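Local coordinates for YcgJ protein (Bacillus subtilis, PDB 1XXL) that probably acts as an S-adenosylmethionine-dependent methyltransferase with a Rossmann-like fold, its substrate not established, at residues A[35-40]-A[61-66]; A[47-52]-A[81-86]; A[123-128]-A[174-179]. All coordinates share one frame; numbering follows the deposited sequence.

Interaction 1: residues A[35-40]-A[61-66]; sequences TALAFS and SFAQEK
Leu37 of helix 34-39 spans to Phe62 and Ala63 of helix 53-66 and supplies every close contact between residues 35-40 and 61-66. Its CB already leads toward the other helix. CG lies anti to the carbonyl carbon (chi1 -64°), and from there the two methyls fork to separate partners. CD1 comes obliquely against the CD2-CE2 side of the Phe62 ring, 3.2 Å from Phe62 CE2 and 3.3 Å from Phe62 CD2, a close fit. CD2 rests against the backbone and methyl of Ala63, with Leu37 CD2 4.0 Å from both Ala63 CA and Ala63 CB. Phe62 reaches Leu37 because its CG is anti to the backbone N (chi1 -175°), which swings the ring round from a bond that does not itself aim at the other helix. In place of Leu37 an alanine would lack CG and both methyls, and is likely to leave the Phe62 ring freer to turn and a gap beside Ala63. The carbonyl of Leu37 is held by two donors of Ser40: Ser40 OG donates to Leu37 O at 2.7 Å and Ser40 N at 3.2 Å, both from the same face of the carbonyl plane. The two helices pack side by side on one face of the Rossmann-like sheet, Leu37 and Ala63 both resting on Val71 of strand 71-75 and on Val68 before it, while Ala38 turns to helix 7-17.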
loop_
_atom_site.group_PDB
_atom_site.type_symbol
_atom_site.label_atom_id
_atom_site.label_comp_id
_atom_site.label_asym_id
_atom_site.label_seq_id
_atom_site.Cartn_x
_atom_site.Cartn_y
_atom_site.Cartn_z
ATOM N N THR A 35 9.748 4.249 -4.227
ATOM C CA THR A 35 9.415 5.106 -3.092
ATOM C C THR A 35 10.689 5.602 -2.409
ATOM O O THR A 35 10.830 6.794 -2.137
ATOM C CB THR A 35 8.470 4.420 -2.058
ATOM O OG1 THR A 35 7.314 3.930 -2.728
ATOM C CG2 THR A 35 8.002 5.411 -0.984
ATOM N N ALA A 36 11.619 4.690 -2.157
ATOM C CA ALA A 36 12.868 5.037 -1.469
ATOM C C ALA A 36 13.699 6.014 -2.283
ATOM O O ALA A 36 14.240 6.986 -1.737
ATOM C CB ALA A 36 13.694 3.766 -1.141
ATOM N N LEU A 37 13.807 5.773 -3.583
ATOM C CA LEU A 37 14.531 6.715 -4.454
ATOM C C LEU A 37 13.913 8.103 -4.496
ATOM O O LEU A 37 14.625 9.109 -4.515
ATOM C CB LEU A 37 14.624 6.177 -5.868
ATOM C CG LEU A 37 15.431 4.888 -6.025
ATOM C CD1 LEU A 37 15.484 4.567 -7.509
ATOM C CD2 LEU A 37 16.813 5.035 -5.491
ATOM N N ALA A 38 12.588 8.169 -4.492
ATOM C CA ALA A 38 11.916 9.472 -4.519
ATOM C C ALA A 38 12.170 10.289 -3.246
ATOM O O ALA A 38 12.263 11.507 -3.307
ATOM C CB ALA A 38 10.436 9.300 -4.782
ATOM N N PHE A 39 12.322 9.621 -2.104
ATOM C CA PHE A 39 12.590 10.322 -0.852
ATOM C C PHE A 39 14.031 10.768 -0.724
ATOM O O PHE A 39 14.317 11.721 0.005
ATOM C CB PHE A 39 12.216 9.446 0.369
ATOM C CG PHE A 39 10.784 9.603 0.814
ATOM C CD1 PHE A 39 9.765 8.889 0.190
ATOM C CD2 PHE A 39 10.451 10.479 1.845
ATOM C CE1 PHE A 39 8.421 9.048 0.589
ATOM C CE2 PHE A 39 9.118 10.625 2.262
ATOM C CZ PHE A 39 8.112 9.914 1.626
ATOM N N SER A 40 14.926 10.072 -1.426
ATOM C CA SER A 40 16.376 10.183 -1.208
ATOM C C SER A 40 17.006 11.590 -1.344
ATOM O O SER A 40 17.901 11.907 -0.585
ATOM C CB SER A 40 17.136 9.180 -2.096
ATOM O OG SER A 40 17.103 9.558 -3.456
ATOM N N SER A 61 20.121 -2.532 -7.655
ATOM C CA SER A 61 20.753 -2.230 -8.937
ATOM C C SER A 61 20.145 -0.968 -9.547
ATOM O O SER A 61 20.851 -0.195 -10.179
ATOM C CB SER A 61 20.684 -3.419 -9.891
ATOM O OG SER A 61 19.356 -3.650 -10.293
ATOM N N PHE A 62 18.855 -0.737 -9.303
ATOM C CA PHE A 62 18.177 0.483 -9.751
ATOM C C PHE A 62 18.739 1.754 -9.069
ATOM O O PHE A 62 18.906 2.789 -9.733
ATOM C CB PHE A 62 16.657 0.322 -9.557
ATOM C CG PHE A 62 15.829 1.467 -10.081
ATOM C CD1 PHE A 62 16.096 2.050 -11.318
ATOM C CD2 PHE A 62 14.737 1.930 -9.352
ATOM C CE1 PHE A 62 15.323 3.095 -11.789
ATOM C CE2 PHE A 62 13.947 2.968 -9.831
ATOM C CZ PHE A 62 14.246 3.555 -11.044
ATOM N N ALA A 63 19.052 1.664 -7.768
ATOM C CA ALA A 63 19.738 2.742 -7.034
ATOM C C ALA A 63 21.134 3.038 -7.610
ATOM O O ALA A 63 21.505 4.201 -7.813
ATOM C CB ALA A 63 19.865 2.387 -5.580
ATOM N N GLN A 64 21.892 1.970 -7.855
ATOM C CA GLN A 64 23.211 2.049 -8.504
ATOM C C GLN A 64 23.127 2.725 -9.879
ATOM O O GLN A 64 23.858 3.647 -10.173
ATOM C CB GLN A 64 23.779 0.643 -8.664
ATOM C CG GLN A 64 25.261 0.599 -8.907
ATOM C CD GLN A 64 25.764 -0.815 -8.864
ATOM O OE1 GLN A 64 26.587 -1.179 -8.006
ATOM N NE2 GLN A 64 25.240 -1.651 -9.765
ATOM N N GLU A 65 22.201 2.258 -10.700
ATOM C CA GLU A 65 21.925 2.838 -12.021
ATOM C C GLU A 65 21.556 4.330 -11.980
ATOM O O GLU A 65 21.874 5.073 -12.918
ATOM C CB GLU A 65 20.817 2.020 -12.697
ATOM C CG GLU A 65 20.124 2.679 -13.870
ATOM C CD GLU A 65 18.968 1.830 -14.402
ATOM O OE1 GLU A 65 17.829 2.360 -14.508
ATOM O OE2 GLU A 65 19.208 0.630 -14.697
ATOM N N LYS A 66 20.895 4.771 -10.908
ATOM C CA LYS A 66 20.586 6.196 -10.728
ATOM C C LYS A 66 21.655 6.931 -9.904
ATOM O O LYS A 66 21.566 8.150 -9.723
ATOM C CB LYS A 66 19.180 6.387 -10.119
ATOM C CG LYS A 66 18.028 5.880 -11.016
ATOM C CD LYS A 66 17.960 6.654 -12.383
ATOM C CE LYS A 66 17.056 5.978 -13.429
ATOM N NZ LYS A 66 17.361 6.400 -14.875
#

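Interaction 2: residues A[47-52]-A[81-86]; sequences IGVDAT and LPFPDD
Asp50 OD2, one residue beyond the Val49 that packs on Phe83, takes two bonds from Thr52. The first comes from Thr52 N at 3.2 Å, nearly straight at 168° and along the anti lone pair of Asp50 OD2, making an Asx turn; the second, from Thr52 OG1, is weak. Asp50 OD1 is hydrogen-bonded to Gly31 N, so both carboxylate oxygens are tied to backbone amides. This acidic residue ending the second strand of a Rossmann-like methyltransferase commonly receives the cofactor ribose, consistent with the S-adenosylmethionine site assigned to Asp50 and Ala51. Thr52 then N-caps helix 53-66. Across the contact the chemistry is apolar. Ile47 CG2 approaches the Phe83 ring obliquely, 3.8 Å from Phe83 CZ. Val49 CG1, set beside its own backbone N (chi1 -60°), meets the ring edge near its plane, 4.0 Å from Phe83 CE2, while Val49 CG2 lies 4.3 Å from Leu81 CD2. One face of the Phe83 ring is covered by Pro82 CG, 3.9 Å above the ring centre, and Phe88 meets Phe83 edge-to-face. Val113 of helix 103-113 touches both Leu81 and Phe83 on this side of strand 45-50.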
loop_
_atom_site.group_PDB
_atom_site.type_symbol
_atom_site.label_atom_id
_atom_site.label_comp_id
_atom_site.label_asym_id
_atom_site.label_seq_id
_atom_site.Cartn_x
_atom_site.Cartn_y
_atom_site.Cartn_z
ATOM N N ILE A 47 15.870 3.294 4.069
ATOM C CA ILE A 47 16.028 1.851 4.134
ATOM C C ILE A 47 14.744 1.228 3.632
ATOM O O ILE A 47 13.668 1.599 4.079
ATOM C CB ILE A 47 16.326 1.393 5.546
ATOM C CG1 ILE A 47 17.685 1.928 5.971
ATOM C CG2 ILE A 47 16.325 -0.130 5.622
ATOM C CD1 ILE A 47 18.045 1.556 7.387
ATOM N N GLY A 48 14.856 0.307 2.681
ATOM C CA GLY A 48 13.706 -0.414 2.151
ATOM C C GLY A 48 13.728 -1.858 2.602
ATOM O O GLY A 48 14.790 -2.477 2.636
ATOM N N VAL A 49 12.582 -2.400 2.988
ATOM C CA VAL A 49 12.475 -3.844 3.197
ATOM C C VAL A 49 11.467 -4.421 2.222
ATOM O O VAL A 49 10.403 -3.828 1.995
ATOM C CB VAL A 49 12.132 -4.252 4.667
ATOM C CG1 VAL A 49 13.200 -3.747 5.622
ATOM C CG2 VAL A 49 10.811 -3.718 5.090
ATOM N N ASP A 50 11.827 -5.553 1.615
ATOM C CA ASP A 50 10.914 -6.289 0.760
ATOM C C ASP A 50 11.007 -7.791 1.080
ATOM O O ASP A 50 12.051 -8.298 1.500
ATOM C CB ASP A 50 11.159 -5.995 -0.732
ATOM C CG ASP A 50 9.948 -6.402 -1.620
ATOM O OD1 ASP A 50 9.108 -5.510 -1.955
ATOM O OD2 ASP A 50 9.807 -7.620 -1.930
ATOM N N ALA A 51 9.899 -8.497 0.896
ATOM C CA ALA A 51 9.820 -9.900 1.272
ATOM C C ALA A 51 10.608 -10.824 0.344
ATOM O O ALA A 51 10.985 -11.904 0.754
ATOM C CB ALA A 51 8.364 -10.345 1.350
ATOM N N THR A 52 10.884 -10.395 -0.883
ATOM C CA THR A 52 11.521 -11.268 -1.856
ATOM C C THR A 52 12.946 -10.817 -2.140
ATOM O O THR A 52 13.203 -9.626 -2.307
ATOM C CB THR A 52 10.720 -11.336 -3.191
ATOM O OG1 THR A 52 10.898 -10.125 -3.930
ATOM C CG2 THR A 52 9.241 -11.520 -2.925
ATOM N N LEU A 81 10.222 -6.631 11.945
ATOM C CA LEU A 81 11.268 -5.691 11.576
ATOM C C LEU A 81 12.463 -5.863 12.523
ATOM O O LEU A 81 12.295 -5.927 13.739
ATOM C CB LEU A 81 10.754 -4.260 11.657
ATOM C CG LEU A 81 9.606 -3.932 10.720
ATOM C CD1 LEU A 81 9.059 -2.557 11.051
ATOM C CD2 LEU A 81 10.055 -4.028 9.265
ATOM N N PRO A 82 13.674 -5.935 11.962
ATOM C CA PRO A 82 14.855 -6.156 12.783
ATOM C C PRO A 82 15.410 -4.923 13.518
ATOM O O PRO A 82 16.361 -5.049 14.273
ATOM C CB PRO A 82 15.864 -6.671 11.748
ATOM C CG PRO A 82 15.497 -5.891 10.478
ATOM C CD PRO A 82 14.001 -5.886 10.517
ATOM N N PHE A 83 14.798 -3.756 13.334
ATOM C CA PHE A 83 15.396 -2.495 13.710
ATOM C C PHE A 83 15.110 -2.204 15.149
ATOM O O PHE A 83 14.163 -2.742 15.695
ATOM C CB PHE A 83 14.869 -1.361 12.814
ATOM C CG PHE A 83 15.048 -1.651 11.352
ATOM C CD1 PHE A 83 16.320 -1.678 10.798
ATOM C CD2 PHE A 83 13.969 -1.953 10.557
ATOM C CE1 PHE A 83 16.511 -1.969 9.459
ATOM C CE2 PHE A 83 14.148 -2.254 9.210
ATOM C CZ PHE A 83 15.417 -2.269 8.658
ATOM N N PRO A 84 15.933 -1.350 15.779
ATOM C CA PRO A 84 15.692 -0.969 17.171
ATOM C C PRO A 84 14.398 -0.158 17.353
ATOM O O PRO A 84 13.917 0.461 16.406
ATOM C CB PRO A 84 16.892 -0.069 17.494
ATOM C CG PRO A 84 17.866 -0.300 16.435
ATOM C CD PRO A 84 17.122 -0.677 15.232
ATOM N N ASP A 85 13.879 -0.127 18.575
ATOM C CA ASP A 85 12.763 0.753 18.926
ATOM C C ASP A 85 13.115 2.190 18.562
ATOM O O ASP A 85 14.288 2.582 18.624
ATOM C CB ASP A 85 12.463 0.708 20.426
ATOM C CG ASP A 85 12.093 -0.676 20.934
ATOM O OD1 ASP A 85 12.041 -1.650 20.165
ATOM O OD2 ASP A 85 11.875 -0.808 22.154
ATOM N N ASP A 86 12.110 2.990 18.215
ATOM C CA ASP A 86 12.294 4.436 18.032
ATOM C C ASP A 86 13.482 4.808 17.132
ATOM O O ASP A 86 14.336 5.615 17.514
ATOM C CB ASP A 86 12.448 5.123 19.402
ATOM C CG ASP A 86 11.306 4.780 20.365
ATOM O OD1 ASP A 86 10.187 5.286 20.178
ATOM O OD2 ASP A 86 11.524 3.972 21.296
#

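Interaction 3: residues A[123-128]-A[174-179]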
loop_
_atom_site.group_PDB
_atom_site.type_symbol
_atom_site.label_atom_id
_atom_site.label_comp_id
_atom_site.label_asym_id
_atom_site.label_seq_id
_atom_site.Cartn_x
_atom_site.Cartn_y
_atom_site.Cartn_z
ATOM N N VAL A 123 -0.358 4.398 2.246
ATOM C CA VAL A 123 -1.224 4.443 1.091
ATOM C C VAL A 123 -1.660 3.035 0.755
ATOM O O VAL A 123 -0.833 2.132 0.623
ATOM C CB VAL A 123 -0.528 5.105 -0.173
ATOM C CG1 VAL A 123 -1.346 4.887 -1.453
ATOM C CG2 VAL A 123 -0.344 6.544 0.080
ATOM N N ASP A 124 -2.966 2.851 0.633
ATOM C CA ASP A 124 -3.477 1.618 0.105
ATOM C C ASP A 124 -4.881 1.834 -0.412
ATOM O O ASP A 124 -5.494 2.862 -0.184
ATOM C CB ASP A 124 -3.423 0.489 1.172
ATOM C CG ASP A 124 -3.187 -0.900 0.555
ATOM O OD1 ASP A 124 -2.956 -1.843 1.346
ATOM O OD2 ASP A 124 -3.249 -1.057 -0.700
ATOM N N HIS A 125 -5.387 0.862 -1.146
ATOM C CA HIS A 125 -6.809 0.839 -1.380
ATOM C C HIS A 125 -7.459 0.148 -0.165
ATOM O O HIS A 125 -6.793 -0.562 0.592
ATOM C CB HIS A 125 -7.222 0.258 -2.741
ATOM C CG HIS A 125 -6.402 -0.890 -3.200
ATOM N ND1 HIS A 125 -6.718 -2.191 -2.895
ATOM C CD2 HIS A 125 -5.285 -0.938 -3.966
ATOM C CE1 HIS A 125 -5.822 -2.997 -3.441
ATOM N NE2 HIS A 125 -4.937 -2.259 -4.090
ATOM N N TYR A 126 -8.717 0.460 0.073
ATOM C CA TYR A 126 -9.387 0.010 1.273
ATOM C C TYR A 126 -10.777 -0.546 0.963
ATOM O O TYR A 126 -11.353 -0.270 -0.073
ATOM C CB TYR A 126 -9.445 1.158 2.285
ATOM C CG TYR A 126 -10.239 2.378 1.859
ATOM C CD1 TYR A 126 -9.629 3.453 1.227
ATOM C CD2 TYR A 126 -11.594 2.447 2.092
ATOM C CE1 TYR A 126 -10.354 4.579 0.868
ATOM C CE2 TYR A 126 -12.316 3.532 1.723
ATOM C CZ TYR A 126 -11.696 4.606 1.109
ATOM O OH TYR A 126 -12.449 5.678 0.727
ATOM N N ALA A 127 -11.290 -1.328 1.903
ATOM C CA ALA A 127 -12.629 -1.898 1.858
ATOM C C ALA A 127 -13.635 -0.868 2.370
ATOM O O ALA A 127 -13.412 -0.247 3.409
ATOM C CB ALA A 127 -12.683 -3.130 2.743
ATOM N N PRO A 128 -14.753 -0.674 1.638
ATOM C CA PRO A 128 -15.836 0.113 2.195
ATOM C C PRO A 128 -16.330 -0.490 3.518
ATOM O O PRO A 128 -16.078 -1.670 3.810
ATOM C CB PRO A 128 -16.912 0.055 1.104
ATOM C CG PRO A 128 -16.171 -0.213 -0.138
ATOM C CD PRO A 128 -15.048 -1.116 0.271
ATOM N N TRP A 174 -9.231 9.151 -2.689
ATOM C CA TRP A 174 -9.502 9.305 -4.117
ATOM C C TRP A 174 -9.892 7.976 -4.699
ATOM O O TRP A 174 -9.589 6.921 -4.117
ATOM C CB TRP A 174 -8.282 9.908 -4.838
ATOM C CG TRP A 174 -7.081 9.030 -4.877
ATOM C CD1 TRP A 174 -6.722 8.182 -5.883
ATOM C CD2 TRP A 174 -6.052 8.932 -3.880
ATOM N NE1 TRP A 174 -5.549 7.541 -5.562
ATOM C CE2 TRP A 174 -5.111 7.988 -4.343
ATOM C CE3 TRP A 174 -5.838 9.548 -2.634
ATOM C CZ2 TRP A 174 -3.974 7.653 -3.613
ATOM C CZ3 TRP A 174 -4.703 9.212 -1.911
ATOM C CH2 TRP A 174 -3.802 8.272 -2.396
ATOM N N ASN A 175 -10.597 8.034 -5.827
ATOM C CA ASN A 175 -10.929 6.842 -6.627
ATOM C C ASN A 175 -9.732 6.517 -7.493
ATOM O O ASN A 175 -9.228 7.378 -8.220
ATOM C CB ASN A 175 -12.167 7.084 -7.503
ATOM C CG ASN A 175 -13.482 6.941 -6.726
ATOM O OD1 ASN A 175 -13.505 6.459 -5.597
ATOM N ND2 ASN A 175 -14.583 7.329 -7.351
ATOM N N LEU A 176 -9.232 5.294 -7.381
ATOM C CA LEU A 176 -8.091 4.857 -8.172
ATOM C C LEU A 176 -8.623 4.148 -9.412
ATOM O O LEU A 176 -9.151 3.062 -9.303
ATOM C CB LEU A 176 -7.217 3.917 -7.336
ATOM C CG LEU A 176 -6.058 3.187 -8.006
ATOM C CD1 LEU A 176 -5.026 4.196 -8.462
ATOM C CD2 LEU A 176 -5.459 2.180 -7.014
ATOM N N PRO A 177 -8.498 4.775 -10.599
ATOM C CA PRO A 177 -9.083 4.199 -11.812
ATOM C C PRO A 177 -8.268 3.033 -12.342
ATOM O O PRO A 177 -7.031 3.105 -12.379
ATOM C CB PRO A 177 -9.071 5.374 -12.811
ATOM C CG PRO A 177 -7.915 6.207 -12.378
ATOM C CD PRO A 177 -7.833 6.065 -10.866
ATOM N N ILE A 178 -8.951 1.966 -12.715
ATOM C CA ILE A 178 -8.300 0.776 -13.242
ATOM C C ILE A 178 -8.835 0.506 -14.648
ATOM O O ILE A 178 -10.042 0.365 -14.843
ATOM C CB ILE A 178 -8.483 -0.459 -12.318
ATOM C CG1 ILE A 178 -7.571 -0.342 -11.080
ATOM C CG2 ILE A 178 -8.059 -1.744 -13.032
ATOM C CD1 ILE A 178 -8.224 0.192 -9.972
ATOM N N GLN A 179 -7.920 0.484 -15.614
ATOM C CA GLN A 179 -8.214 0.081 -16.970
ATOM C C GLN A 179 -8.086 -1.442 -17.017
ATOM O O GLN A 179 -7.018 -1.997 -16.817
ATOM C CB GLN A 179 -7.266 0.758 -17.969
ATOM C CG GLN A 179 -7.289 2.313 -17.956
ATOM C CD GLN A 179 -8.682 2.941 -18.131
ATOM O OE1 GLN A 179 -9.077 3.871 -17.385
ATOM N NE2 GLN A 179 -9.440 2.427 -19.077
HETATM O O HOH W 1 -11.377 6.669 -1.469
#
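Val123 and Trp174 make the one apolar side-chain pair between strands 118-125 and 166-179 here, Val123 CG1 lying 4.3 Å from Trp174 CH2 at an oblique approach to the indole. The CB of Trp174 starts away from the other strand, but with CG between its backbone N and carbonyl carbon (chi1 67°) the ring is brought back to Val123. At a similar range a leucine methyl meets the imidazole obliquely, Leu176 CD2 lying 4.4 Å from His125 CD2. A polar link runs through water: Tyr126 OH is 2.6 Å from a water molecule that donates to Trp174 O at 3.2 Å. Other polar bonds hold the first strand's side chains in place. His125 N donates to Asp124 OD2 at 2.9 Å, bent to 133° and met 36° out of the carboxylate plane. The same oxygen hovers above the His125 ring and is also hydrogen-bonded to His98 ND1, while His98 stacks on His125. His125 ND1 pairs with Glu151 OE1. The two strands are each antiparallel partners of strand 222-236 in the mixed sheet. Helix 7-17 lies over both ends of the apolar touch, through Met13 on Val123 and Leu12 on Trp174.

All three contacts are partly buried, and none is wholly core or surface. Interactions 1 and 2 belong to the same Rossmann-like unit, their centres about 17 Å apart: strand 45-50 of interaction 2 runs in the chain between the two helices of interaction 1. Interaction 3 lies about 26 Å from each, centre to centre, and on the opposite side of the chain's centre from interaction 2, though on the same sheet. Interactions 1 and 2 both set aliphatic methyls against a phenylalanine ring, the first between helices, the second between a loop and a strand whose end carries the probable S-adenosylmethionine-binding turn; interaction 3, where two strands flank 222-236, brings water and histidines.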